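Local structure of putative capsid protein of prophage (Escherichia coli CFT073, 3BQW) at residues A61-M66 with E157-D162; S80-G85 with A334-P339; Y86-H91 with E152-E157; L281-N286 with R343-V348. The protein probably serves as a major capsid protein, many copies of which would assemble into the head shell that encloses a phage genome. All coordinates share one frame; numbering follows the deposited sequence.

Contact 1 of 4, residues A61-M66 with E157-D162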
loop_
_atom_site.group_PDB
_atom_site.type_symbol
_atom_site.label_atom_id
_atom_site.label_comp_id
_atom_site.label_asym_id
_atom_site.label_seq_id
_atom_site.Cartn_x
_atom_site.Cartn_y
_atom_site.Cartn_z
ATOM N N ALA A 61 6.163 -18.126 -3.598
ATOM C CA ALA A 61 5.511 -17.507 -4.747
ATOM C C ALA A 61 6.188 -18.019 -6.006
ATOM O O ALA A 61 7.322 -18.498 -5.968
ATOM C CB ALA A 61 5.596 -15.968 -4.671
ATOM N N PHE A 62 5.461 -17.948 -7.111
ATOM C CA PHE A 62 5.970 -18.338 -8.416
ATOM C C PHE A 62 6.557 -17.100 -9.066
ATOM O O PHE A 62 5.851 -16.149 -9.414
ATOM C CB PHE A 62 4.846 -18.921 -9.254
ATOM C CG PHE A 62 5.306 -19.636 -10.501
ATOM C CD1 PHE A 62 5.683 -20.959 -10.453
ATOM C CD2 PHE A 62 5.290 -18.995 -11.725
ATOM C CE1 PHE A 62 6.064 -21.617 -11.600
ATOM C CE2 PHE A 62 5.674 -19.645 -12.882
ATOM C CZ PHE A 62 6.056 -20.945 -12.821
ATOM N N CYS A 63 7.868 -17.128 -9.217
ATOM C CA CYS A 63 8.632 -16.006 -9.683
ATOM C C CYS A 63 9.155 -16.292 -11.082
ATOM O O CYS A 63 9.741 -17.341 -11.333
ATOM C CB CYS A 63 9.779 -15.732 -8.705
ATOM S SG CYS A 63 9.153 -15.144 -7.119
ATOM N N SER A 64 8.915 -15.346 -11.986
ATOM C CA SER A 64 9.253 -15.487 -13.386
ATOM C C SER A 64 10.062 -14.287 -13.864
ATOM O O SER A 64 9.702 -13.158 -13.577
ATOM C CB SER A 64 7.977 -15.588 -14.235
ATOM O OG SER A 64 7.227 -16.745 -13.939
ATOM N N PRO A 65 11.106 -14.530 -14.688
ATOM C CA PRO A 65 11.780 -13.385 -15.252
ATOM C C PRO A 65 10.911 -12.745 -16.364
ATOM O O PRO A 65 9.907 -13.335 -16.822
ATOM C CB PRO A 65 13.077 -13.986 -15.823
ATOM C CG PRO A 65 12.773 -15.388 -16.111
ATOM C CD PRO A 65 11.629 -15.804 -15.205
ATOM N N MET A 66 11.318 -11.556 -16.794
ATOM C CA MET A 66 10.601 -10.812 -17.814
ATOM C C MET A 66 11.613 -10.370 -18.858
ATOM O O MET A 66 12.784 -10.163 -18.552
ATOM C CB MET A 66 9.880 -9.593 -17.214
ATOM C CG MET A 66 8.807 -9.933 -16.152
ATOM S SD MET A 66 7.973 -8.538 -15.378
ATOM C CE MET A 66 7.310 -7.690 -16.815
ATOM N N GLU A 157 17.026 -7.295 -11.886
ATOM C CA GLU A 157 16.247 -7.233 -13.106
ATOM C C GLU A 157 14.753 -7.439 -12.807
ATOM O O GLU A 157 14.371 -8.286 -11.989
ATOM C CB GLU A 157 16.748 -8.254 -14.121
ATOM C CG GLU A 157 17.870 -7.711 -15.013
ATOM C CD GLU A 157 18.192 -8.662 -16.150
ATOM O OE1 GLU A 157 18.252 -9.889 -15.882
ATOM O OE2 GLU A 157 18.372 -8.193 -17.309
ATOM N N ARG A 158 13.938 -6.624 -13.468
ATOM C CA ARG A 158 12.480 -6.677 -13.376
ATOM C C ARG A 158 11.940 -8.095 -13.542
ATOM O O ARG A 158 12.276 -8.773 -14.494
ATOM C CB ARG A 158 11.932 -5.791 -14.475
ATOM C CG ARG A 158 10.526 -5.363 -14.364
ATOM C CD ARG A 158 10.382 -4.114 -15.226
ATOM N NE ARG A 158 9.012 -3.652 -15.285
ATOM C CZ ARG A 158 8.194 -3.809 -16.322
ATOM N NH1 ARG A 158 8.587 -4.434 -17.426
ATOM N NH2 ARG A 158 6.952 -3.340 -16.237
ATOM N N TYR A 159 11.119 -8.546 -12.596
ATOM C CA TYR A 159 10.500 -9.888 -12.652
ATOM C C TYR A 159 9.098 -9.872 -12.034
ATOM O O TYR A 159 8.722 -8.910 -11.383
ATOM C CB TYR A 159 11.376 -10.902 -11.933
ATOM C CG TYR A 159 11.320 -10.824 -10.419
ATOM C CD1 TYR A 159 10.508 -11.708 -9.693
ATOM C CD2 TYR A 159 12.082 -9.871 -9.707
ATOM C CE1 TYR A 159 10.431 -11.646 -8.328
ATOM C CE2 TYR A 159 12.027 -9.809 -8.290
ATOM C CZ TYR A 159 11.184 -10.687 -7.620
ATOM O OH TYR A 159 11.096 -10.673 -6.246
ATOM N N GLU A 160 8.346 -10.953 -12.240
ATOM C CA GLU A 160 6.968 -11.070 -11.750
ATOM C C GLU A 160 6.907 -12.036 -10.574
ATOM O O GLU A 160 7.526 -13.085 -10.597
ATOM C CB GLU A 160 6.014 -11.545 -12.856
ATOM C CG GLU A 160 4.565 -11.698 -12.382
ATOM C CD GLU A 160 3.710 -12.501 -13.319
ATOM O OE1 GLU A 160 3.801 -13.758 -13.298
ATOM O OE2 GLU A 160 2.923 -11.875 -14.061
ATOM N N ILE A 161 6.176 -11.632 -9.536
ATOM C CA ILE A 161 5.731 -12.516 -8.470
ATOM C C ILE A 161 4.277 -12.844 -8.748
ATOM O O ILE A 161 3.459 -11.939 -8.996
ATOM C CB ILE A 161 5.781 -11.848 -7.066
ATOM C CG1 ILE A 161 7.211 -11.566 -6.648
ATOM C CG2 ILE A 161 5.121 -12.745 -6.018
ATOM C CD1 ILE A 161 7.302 -10.593 -5.430
ATOM N N ASP A 162 3.957 -14.125 -8.680
ATOM C CA ASP A 162 2.600 -14.591 -8.864
ATOM C C ASP A 162 2.195 -15.454 -7.665
ATOM O O ASP A 162 2.761 -16.524 -7.424
ATOM C CB ASP A 162 2.496 -15.374 -10.169
ATOM C CG ASP A 162 1.084 -15.767 -10.516
ATOM O OD1 ASP A 162 0.130 -15.345 -9.816
ATOM O OD2 ASP A 162 0.921 -16.510 -11.517
HETATM O O HOH W 1 5.468 -15.550 -12.293
HETATM O O HOH W 2 13.782 -10.782 -15.287
HETATM O O HOH W 3 13.096 -7.855 -17.069
#
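Four backbone hydrogen bonds join strands 61-66 and 159-162, whose axes run antiparallel with 161° between their directions. Phe62 pairs with Asp162 and Ser64 with Glu160 as hydrogen-bonded pairs, and Cys63 faces Ile161 as a non-hydrogen-bonded one. The straightest bond is Glu160 N to Ser64 O, 2.9 Å with 172° at the hydrogen and nearly along the C=O axis; Asp162 N instead meets Phe62 O from above the carbonyl plane.

Apolar contact gathers on the Cys63 and Ile161 face. Tyr159 CG sits in the crowded position between backbone N and carbonyl carbon (chi1 76°), which brings the ring edge to Cys63, with SG 3.9 Å from CE1, a sulfur-aromatic contact. Ala61 CB meets Ile161 CG2 at 3.5 Å. Ile82 lies against these four side chains, and Lys83 O receives the Tyr159 hydroxyl.

Separately, at the Met66 end of the strand, CE lies over one guanidinium face of Arg158, 3.6 Å from NH1, while Arg158 NE is salt-bridged to Glu152.

On the other face, which Phe62 shares, polar groups gather. One water is gripped by three atoms: it accepts from Ser64 OG and donates to Phe62 O and, at 2.6 Å, to Glu160 OE1. Arg73 forms salt bridges with Glu160 and Asp162, probably favouring their charged forms.

The arrangement is the central strand pair of a four-stranded antiparallel sheet, flanked by strands 70-79 and 148-151.

Contact 2 of 4, residues S80-G85 with A334-P339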
loop_
_atom_site.group_PDB
_atom_site.type_symbol
_atom_site.label_atom_id
_atom_site.label_comp_id
_atom_site.label_asym_id
_atom_site.label_seq_id
_atom_site.Cartn_x
_atom_site.Cartn_y
_atom_site.Cartn_z
ATOM N N SER A 80 10.693 -19.765 -2.035
ATOM C CA SER A 80 10.457 -19.055 -0.783
ATOM C C SER A 80 11.431 -17.890 -0.597
ATOM O O SER A 80 11.325 -17.121 0.356
ATOM C CB SER A 80 10.530 -20.034 0.390
ATOM O OG SER A 80 11.829 -20.580 0.507
ATOM N N THR A 81 12.365 -17.748 -1.526
ATOM C CA THR A 81 13.265 -16.610 -1.575
ATOM C C THR A 81 12.721 -15.579 -2.555
ATOM O O THR A 81 12.599 -15.860 -3.750
ATOM C CB THR A 81 14.672 -17.053 -2.005
ATOM O OG1 THR A 81 15.095 -18.105 -1.141
ATOM C CG2 THR A 81 15.682 -15.908 -1.932
ATOM N N ILE A 82 12.396 -14.394 -2.032
ATOM C CA ILE A 82 11.836 -13.292 -2.804
ATOM C C ILE A 82 12.809 -12.112 -2.764
ATOM O O ILE A 82 13.234 -11.697 -1.696
ATOM C CB ILE A 82 10.475 -12.824 -2.218
ATOM C CG1 ILE A 82 9.476 -13.989 -2.116
ATOM C CG2 ILE A 82 9.907 -11.633 -3.022
ATOM C CD1 ILE A 82 8.950 -14.496 -3.406
ATOM N N LYS A 83 13.148 -11.568 -3.924
ATOM C CA LYS A 83 14.002 -10.389 -4.006
ATOM C C LYS A 83 13.108 -9.141 -4.020
ATOM O O LYS A 83 12.331 -8.948 -4.923
ATOM C CB LYS A 83 14.905 -10.476 -5.247
ATOM C CG LYS A 83 15.894 -9.287 -5.448
ATOM C CD LYS A 83 17.058 -9.164 -4.412
ATOM C CE LYS A 83 17.511 -7.704 -4.191
ATOM N NZ LYS A 83 16.391 -6.640 -3.985
ATOM N N PRO A 84 13.150 -8.326 -2.955
ATOM C CA PRO A 84 12.307 -7.125 -2.958
ATOM C C PRO A 84 12.810 -5.999 -3.879
ATOM O O PRO A 84 13.975 -5.949 -4.211
ATOM C CB PRO A 84 12.338 -6.692 -1.504
ATOM C CG PRO A 84 13.702 -7.127 -1.039
ATOM C CD PRO A 84 13.912 -8.462 -1.700
ATOM N N GLY A 85 11.903 -5.126 -4.302
ATOM C CA GLY A 85 12.270 -3.919 -5.018
ATOM C C GLY A 85 12.913 -2.950 -4.035
ATOM O O GLY A 85 12.271 -2.498 -3.099
ATOM N N ALA A 334 13.138 -1.699 1.439
ATOM C CA ALA A 334 12.966 -2.832 0.508
ATOM C C ALA A 334 11.746 -3.654 0.904
ATOM O O ALA A 334 11.873 -4.804 1.269
ATOM C CB ALA A 334 14.247 -3.715 0.471
ATOM N N PRO A 335 10.556 -3.055 0.816
ATOM C CA PRO A 335 9.297 -3.691 1.193
ATOM C C PRO A 335 8.678 -4.568 0.114
ATOM O O PRO A 335 8.799 -4.282 -1.087
ATOM C CB PRO A 335 8.383 -2.499 1.457
ATOM C CG PRO A 335 8.851 -1.468 0.470
ATOM C CD PRO A 335 10.337 -1.665 0.350
ATOM N N GLN A 336 8.001 -5.623 0.570
ATOM C CA GLN A 336 7.206 -6.501 -0.283
ATOM C C GLN A 336 6.022 -7.044 0.524
ATOM O O GLN A 336 6.235 -7.706 1.541
ATOM C CB GLN A 336 8.051 -7.692 -0.736
ATOM C CG GLN A 336 7.300 -8.713 -1.604
ATOM C CD GLN A 336 6.658 -8.086 -2.827
ATOM O OE1 GLN A 336 7.317 -7.344 -3.561
ATOM N NE2 GLN A 336 5.368 -8.382 -3.059
ATOM N N PRO A 337 4.779 -6.723 0.113
ATOM C CA PRO A 337 3.604 -7.334 0.727
ATOM C C PRO A 337 3.538 -8.854 0.497
ATOM O O PRO A 337 3.843 -9.342 -0.588
ATOM C CB PRO A 337 2.419 -6.622 0.059
ATOM C CG PRO A 337 2.978 -5.504 -0.658
ATOM C CD PRO A 337 4.417 -5.697 -0.873
ATOM N N VAL A 338 3.204 -9.579 1.556
ATOM C CA VAL A 338 3.053 -11.014 1.495
ATOM C C VAL A 338 1.686 -11.338 2.089
ATOM O O VAL A 338 1.453 -11.031 3.256
ATOM C CB VAL A 338 4.154 -11.748 2.289
ATOM C CG1 VAL A 338 3.937 -13.245 2.205
ATOM C CG2 VAL A 338 5.549 -11.360 1.752
ATOM N N PRO A 339 0.802 -11.955 1.297
ATOM C CA PRO A 339 -0.556 -12.192 1.785
ATOM C C PRO A 339 -0.607 -13.370 2.715
ATOM O O PRO A 339 0.294 -14.206 2.701
ATOM C CB PRO A 339 -1.344 -12.481 0.509
ATOM C CG PRO A 339 -0.352 -13.158 -0.386
ATOM C CD PRO A 339 0.978 -12.456 -0.088
HETATM O O HOH W 4 9.134 -5.360 -3.682
HETATM O O HOH W 5 9.700 -2.268 -2.936
#
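The long strand 327-338 belongs to a mixed sheet backed by helix 113-146, an arrangement consistent with the spine helix and adjoining sheet of an HK97-like capsid fold. Segment 80-85, which holds the short strand 81-82 and the loop after it, packs on its 334-336 part without beta pairing: the nearest CA atoms, those of Pro84 and Ala334, are 5.6 Å apart.

Apolar contact centres on the Pro84 ring, which rests on the Ala334 backbone and methyl. Its CB comes 3.4 Å from Ala334 O, and its CG reaches Ala334 CB at 3.8 Å. Two residues earlier, Ile82 crosses Gln336 at about a right angle, with the CG2 branch 4.2 Å from Gln336 CG. That branch lies anti to the backbone N of Ile82, and Gln336 CG likewise lies anti to its own N (chi1 178°). The CB of Pro335 points away from 80-85, and its side chain touches Ile132 and Val136 of the helix.

Water carries the polar part. One molecule accepts from Gly85 N at 2.8 Å and is also bonded to Pro335 O and, at 2.7 Å, to Gln336 OE1; a second links Gly85 O to Pro335 O. More acceptors surround both waters than their protons can serve, so the bonds the waters donate may alternate among acceptors.

A bend at chi2 (55°) turns the Gln336 amide alongside its own strand, onto the next residue, where NE2 donates to a lone pair of Pro337 O at 3.1 Å, with 151° at the hydrogen.

Contact 3 of 4, residues Y86-H91 with E152-E157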
loop_
_atom_site.group_PDB
_atom_site.type_symbol
_atom_site.label_atom_id
_atom_site.label_comp_id
_atom_site.label_asym_id
_atom_site.label_seq_id
_atom_site.Cartn_x
_atom_site.Cartn_y
_atom_site.Cartn_z
ATOM N N TYR A 86 14.188 -2.652 -4.241
ATOM C CA TYR A 86 14.913 -1.751 -3.371
ATOM C C TYR A 86 14.624 -0.316 -3.754
ATOM O O TYR A 86 14.719 0.061 -4.927
ATOM C CB TYR A 86 16.410 -2.016 -3.441
ATOM C CG TYR A 86 17.167 -1.475 -2.270
ATOM C CD1 TYR A 86 17.332 -2.242 -1.127
ATOM C CD2 TYR A 86 17.756 -0.199 -2.312
ATOM C CE1 TYR A 86 18.037 -1.769 -0.060
ATOM C CE2 TYR A 86 18.468 0.291 -1.234
ATOM C CZ TYR A 86 18.612 -0.502 -0.108
ATOM O OH TYR A 86 19.325 -0.076 0.993
ATOM N N MET A 87 14.266 0.477 -2.747
ATOM C CA MET A 87 13.922 1.872 -2.920
ATOM C C MET A 87 14.875 2.763 -2.115
ATOM O O MET A 87 15.293 2.424 -0.981
ATOM C CB MET A 87 12.475 2.107 -2.451
ATOM C CG MET A 87 11.388 1.258 -3.092
ATOM S SD MET A 87 9.710 1.720 -2.484
ATOM C CE MET A 87 9.599 3.192 -3.429
ATOM N N LYS A 88 15.210 3.911 -2.701
ATOM C CA LYS A 88 16.002 4.929 -2.017
ATOM C C LYS A 88 15.783 6.340 -2.582
ATOM O O LYS A 88 16.719 7.002 -3.004
ATOM C CB LYS A 88 17.486 4.552 -1.978
ATOM C CG LYS A 88 18.136 4.243 -3.307
ATOM C CD LYS A 88 19.596 3.912 -3.036
ATOM C CE LYS A 88 20.379 3.595 -4.298
ATOM N NZ LYS A 88 20.341 4.705 -5.280
ATOM N N PRO A 89 14.531 6.823 -2.531
ATOM C CA PRO A 89 14.253 8.155 -3.008
ATOM C C PRO A 89 15.008 9.185 -2.186
ATOM O O PRO A 89 15.166 9.026 -0.956
ATOM C CB PRO A 89 12.746 8.292 -2.793
ATOM C CG PRO A 89 12.408 7.334 -1.746
ATOM C CD PRO A 89 13.319 6.180 -1.999
ATOM N N LYS A 90 15.518 10.199 -2.879
ATOM C CA LYS A 90 16.192 11.305 -2.225
ATOM C C LYS A 90 15.661 12.626 -2.741
ATOM O O LYS A 90 15.056 12.690 -3.807
ATOM C CB LYS A 90 17.719 11.231 -2.411
ATOM C CG LYS A 90 18.213 11.499 -3.814
ATOM C CD LYS A 90 19.714 11.551 -3.837
ATOM C CE LYS A 90 20.232 11.677 -5.262
ATOM N NZ LYS A 90 21.726 11.752 -5.276
ATOM N N HIS A 91 15.905 13.670 -1.958
ATOM C CA HIS A 91 15.511 15.021 -2.297
ATOM C C HIS A 91 16.622 15.955 -1.868
ATOM O O HIS A 91 17.271 15.721 -0.854
ATOM C CB HIS A 91 14.246 15.424 -1.534
ATOM C CG HIS A 91 13.011 14.670 -1.927
ATOM N ND1 HIS A 91 12.012 15.226 -2.703
ATOM C CD2 HIS A 91 12.590 13.420 -1.612
ATOM C CE1 HIS A 91 11.045 14.335 -2.863
ATOM N NE2 HIS A 91 11.380 13.230 -2.220
ATOM N N GLU A 152 10.569 -4.302 -9.499
ATOM C CA GLU A 152 11.734 -3.603 -10.042
ATOM C C GLU A 152 12.497 -2.921 -8.895
ATOM O O GLU A 152 11.918 -2.585 -7.859
ATOM C CB GLU A 152 11.327 -2.524 -11.054
ATOM C CG GLU A 152 9.873 -2.567 -11.528
ATOM C CD GLU A 152 9.556 -1.501 -12.587
ATOM O OE1 GLU A 152 10.409 -0.600 -12.806
ATOM O OE2 GLU A 152 8.465 -1.588 -13.211
ATOM N N GLY A 153 13.786 -2.678 -9.096
ATOM C CA GLY A 153 14.565 -1.984 -8.079
ATOM C C GLY A 153 16.045 -1.893 -8.368
ATOM O O GLY A 153 16.535 -2.392 -9.381
ATOM N N GLU A 154 16.753 -1.246 -7.452
ATOM C CA GLU A 154 18.200 -1.070 -7.561
ATOM C C GLU A 154 18.850 -2.452 -7.556
ATOM O O GLU A 154 18.601 -3.267 -6.651
ATOM C CB GLU A 154 18.750 -0.220 -6.382
ATOM C CG GLU A 154 17.935 1.065 -6.019
ATOM C CD GLU A 154 18.012 2.166 -7.088
ATOM O OE1 GLU A 154 19.092 2.284 -7.746
ATOM O OE2 GLU A 154 17.000 2.909 -7.253
ATOM N N GLY A 155 19.648 -2.732 -8.581
ATOM C CA GLY A 155 20.477 -3.935 -8.601
ATOM C C GLY A 155 19.813 -5.250 -8.974
ATOM O O GLY A 155 20.470 -6.294 -8.959
ATOM N N ILE A 156 18.523 -5.239 -9.305
ATOM C CA ILE A 156 17.887 -6.455 -9.822
ATOM C C ILE A 156 17.323 -6.204 -11.195
ATOM O O ILE A 156 17.164 -5.058 -11.612
ATOM C CB ILE A 156 16.770 -6.998 -8.893
ATOM C CG1 ILE A 156 15.525 -6.078 -8.896
ATOM C CG2 ILE A 156 17.334 -7.206 -7.498
ATOM C CD1 ILE A 156 14.361 -6.602 -8.050
ATOM N N GLU A 157 17.026 -7.295 -11.886
ATOM C CA GLU A 157 16.247 -7.233 -13.106
ATOM C C GLU A 157 14.753 -7.439 -12.807
ATOM O O GLU A 157 14.371 -8.286 -11.989
ATOM C CB GLU A 157 16.748 -8.254 -14.121
ATOM C CG GLU A 157 17.870 -7.711 -15.013
ATOM C CD GLU A 157 18.192 -8.662 -16.150
ATOM O OE1 GLU A 157 18.252 -9.889 -15.882
ATOM O OE2 GLU A 157 18.372 -8.193 -17.309
HETATM O O HOH W 6 16.004 -4.220 -6.026
HETATM O O HOH W 7 14.569 4.294 -5.442
#
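A type II beta turn from Gly153 to Ile156, in the loop between strands 148-151 and 159-162, meets the run leading into strand 90-92. Gly155 has the positive phi (80°) usual for the third turn position, and the closing bond from Ile156 N to Gly153 O is weak.

The closer part of this surface contact lies round Tyr86. Gly153, which has no side chain, passes near the backbone, its CA 4.7 Å from Tyr86 CA. Glu154 N then donates a straight but weak bond to Tyr86 O, 3.5 Å long. Glu154 CG approaches the ring at its edge, 3.9 Å from Tyr86 CD2, with ring and carboxylate planes 77° apart. Tyr86 OH is hydrogen-bonded to Met299 N. A water accepting from Tyr86 N donates to Glu154 O at 2.8 Å and so adds a second link between the two segments.

Outward, the hold loosens. Lys88 starts from the crowded position (chi1 55°), runs extended and bends at its last torsion, bringing NZ 3.7 Å from Glu154 OE1, a long salt bridge. The other carboxylate oxygen is reached through solvent: a water that accepts from Lys88 N at 2.8 Å donates weakly to Glu154 OE2 at 3.3 Å.

Contact 4 of 4, residues L281-N286 with R343-V348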
loop_
_atom_site.group_PDB
_atom_site.type_symbol
_atom_site.label_atom_id
_atom_site.label_comp_id
_atom_site.label_asym_id
_atom_site.label_seq_id
_atom_site.Cartn_x
_atom_site.Cartn_y
_atom_site.Cartn_z
ATOM N N LEU A 281 -13.964 -1.352 -10.107
ATOM C CA LEU A 281 -13.643 -2.569 -9.347
ATOM C C LEU A 281 -14.148 -2.535 -7.894
ATOM O O LEU A 281 -14.145 -1.477 -7.235
ATOM C CB LEU A 281 -12.128 -2.821 -9.295
ATOM C CG LEU A 281 -11.387 -2.998 -10.623
ATOM C CD1 LEU A 281 -9.853 -3.172 -10.372
ATOM C CD2 LEU A 281 -11.963 -4.142 -11.449
ATOM N N LEU A 282 -14.560 -3.713 -7.417
ATOM C CA LEU A 282 -14.882 -3.945 -6.001
ATOM C C LEU A 282 -14.120 -5.193 -5.584
ATOM O O LEU A 282 -13.930 -6.123 -6.393
ATOM C CB LEU A 282 -16.396 -4.155 -5.755
ATOM C CG LEU A 282 -17.119 -5.400 -6.300
ATOM C CD1 LEU A 282 -16.991 -6.581 -5.274
ATOM C CD2 LEU A 282 -18.611 -5.138 -6.686
ATOM N N VAL A 283 -13.695 -5.206 -4.327
ATOM C CA VAL A 283 -12.951 -6.297 -3.740
ATOM C C VAL A 283 -13.710 -6.797 -2.527
ATOM O O VAL A 283 -14.111 -6.020 -1.670
ATOM C CB VAL A 283 -11.549 -5.849 -3.306
ATOM C CG1 VAL A 283 -10.796 -6.987 -2.620
ATOM C CG2 VAL A 283 -10.754 -5.337 -4.494
ATOM N N LEU A 284 -13.937 -8.101 -2.489
ATOM C CA LEU A 284 -14.525 -8.758 -1.340
ATOM C C LEU A 284 -13.423 -9.482 -0.602
ATOM O O LEU A 284 -12.665 -10.246 -1.208
ATOM C CB LEU A 284 -15.597 -9.732 -1.784
ATOM C CG LEU A 284 -16.877 -9.029 -2.244
ATOM C CD1 LEU A 284 -17.680 -10.002 -3.134
ATOM C CD2 LEU A 284 -17.681 -8.492 -1.033
ATOM N N GLY A 285 -13.316 -9.221 0.696
ATOM C CA GLY A 285 -12.309 -9.877 1.520
ATOM C C GLY A 285 -12.744 -10.046 2.955
ATOM O O GLY A 285 -13.886 -9.730 3.319
ATOM N N ASN A 286 -11.824 -10.546 3.767
ATOM C CA ASN A 286 -12.071 -10.807 5.196
ATOM C C ASN A 286 -10.946 -10.124 5.970
ATOM O O ASN A 286 -9.772 -10.404 5.752
ATOM C CB ASN A 286 -12.155 -12.320 5.486
ATOM C CG ASN A 286 -12.745 -12.635 6.875
ATOM O OD1 ASN A 286 -12.157 -12.303 7.900
ATOM N ND2 ASN A 286 -13.919 -13.257 6.900
ATOM N N ARG A 343 -6.510 -16.735 -1.685
ATOM C CA ARG A 343 -7.740 -17.350 -2.181
ATOM C C ARG A 343 -8.996 -16.727 -1.567
ATOM O O ARG A 343 -10.086 -16.971 -2.014
ATOM C CB ARG A 343 -7.713 -18.859 -1.940
ATOM C CG ARG A 343 -6.501 -19.551 -2.563
ATOM C CD ARG A 343 -6.417 -20.992 -2.106
ATOM N NE ARG A 343 -6.200 -21.082 -0.672
ATOM C CZ ARG A 343 -6.221 -22.217 0.032
ATOM N NH1 ARG A 343 -6.438 -23.389 -0.555
ATOM N NH2 ARG A 343 -6.011 -22.175 1.345
ATOM N N LYS A 344 -8.817 -15.922 -0.534
ATOM C CA LYS A 344 -9.915 -15.282 0.179
ATOM C C LYS A 344 -10.242 -13.872 -0.313
ATOM O O LYS A 344 -10.906 -13.106 0.397
ATOM C CB LYS A 344 -9.575 -15.257 1.667
ATOM C CG LYS A 344 -9.437 -16.625 2.284
ATOM C CD LYS A 344 -9.107 -16.496 3.787
ATOM C CE LYS A 344 -9.159 -17.876 4.490
ATOM N NZ LYS A 344 -8.113 -17.949 5.544
ATOM N N PHE A 345 -9.772 -13.526 -1.511
ATOM C CA PHE A 345 -10.066 -12.248 -2.159
ATOM C C PHE A 345 -10.805 -12.511 -3.452
ATOM O O PHE A 345 -10.397 -13.372 -4.232
ATOM C CB PHE A 345 -8.765 -11.525 -2.477
ATOM C CG PHE A 345 -7.999 -11.120 -1.259
ATOM C CD1 PHE A 345 -8.414 -10.020 -0.498
ATOM C CD2 PHE A 345 -6.887 -11.821 -0.862
ATOM C CE1 PHE A 345 -7.725 -9.642 0.603
ATOM C CE2 PHE A 345 -6.191 -11.445 0.252
ATOM C CZ PHE A 345 -6.605 -10.347 0.991
ATOM N N VAL A 346 -11.924 -11.815 -3.653
ATOM C CA VAL A 346 -12.648 -11.852 -4.906
ATOM C C VAL A 346 -12.700 -10.419 -5.446
ATOM O O VAL A 346 -13.085 -9.500 -4.743
ATOM C CB VAL A 346 -14.084 -12.428 -4.709
ATOM C CG1 VAL A 346 -14.888 -12.360 -6.008
ATOM C CG2 VAL A 346 -14.034 -13.891 -4.130
ATOM N N THR A 347 -12.303 -10.229 -6.695
ATOM C CA THR A 347 -12.371 -8.908 -7.348
ATOM C C THR A 347 -13.368 -8.948 -8.532
ATOM O O THR A 347 -13.345 -9.860 -9.368
ATOM C CB THR A 347 -10.975 -8.445 -7.825
ATOM O OG1 THR A 347 -10.089 -8.405 -6.697
ATOM C CG2 THR A 347 -11.017 -7.058 -8.509
ATOM N N VAL A 348 -14.241 -7.952 -8.574
ATOM C CA VAL A 348 -15.269 -7.873 -9.595
ATOM C C VAL A 348 -15.167 -6.559 -10.352
ATOM O O VAL A 348 -15.111 -5.494 -9.744
ATOM C CB VAL A 348 -16.687 -8.063 -9.024
ATOM C CG1 VAL A 348 -17.767 -8.177 -10.191
ATOM C CG2 VAL A 348 -16.727 -9.280 -8.105
HETATM O O HOH W 8 -9.467 -11.598 2.309
#
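Leu282 and Val348 lie side by side and point the same way, with Leu282 CG 3.8 Å from Val348 CB. Leu282 reaches across because its CG occupies the crowded position between backbone N and carbonyl carbon (chi1 67°), which sets CD1 3.9 Å from Val348 CG2. On the same face Leu284 and Val346 meet more loosely, CB to CB, and Tyr196 of helix 190-198 touches both Leu284 and Val348. The opposite face holds Val283 and Thr347, again alongside, with Val283 CG2 3.8 Å from Thr347 OG1; helix 113-146 packs here through Thr145.

Between these two faces the strands pair antiparallel in a mixed sheet, where 281-285 lies between 206-209 and 346-349, in what is probably the A-domain of an HK97-like capsid fold. Leu282-Val348 and Leu284-Val346 are hydrogen-bonded pairs, and the straightest of the four bonds runs from Leu284 N to Val346 O, 2.8 Å with 173° at the hydrogen.

Past Val346 the bridging ends, though Phe345 stays close to Gly285. Phe345 meets Phe35 edge-to-face, while one face of its ring carries a water displaced toward the rim. That water replaces a direct backbone bond, accepting from Asn286 N at 3.0 Å and donating to Lys344 O at 2.8 Å.

Overall arrangement
From the N terminus, contacts 1, 2 and 3 open in turn at 61-66, 80-85 and 86-91. After helix 113-146, residues 152-157 close contact 3 and 157-162 close contact 1, sharing Glu157, so contact 3 nests within the loops of both 1 and 2. Contact 4 opens at 281-286; contact 2 then closes at 334-339 and contact 4 at 343-348. Contact 2 thus crosses both 1 and 4. Contacts 1 and 2 touch where Ile161 CD1 packs on Gln336, joining the four-stranded sheet to strand 327-338, while contact 3 meets 2 through Ile156 on Lys83 and 1 through the Glu152-Arg158 salt bridge. Contact 4, in a separate mixed sheet, touches none, though 343-348 soon follows 334-339.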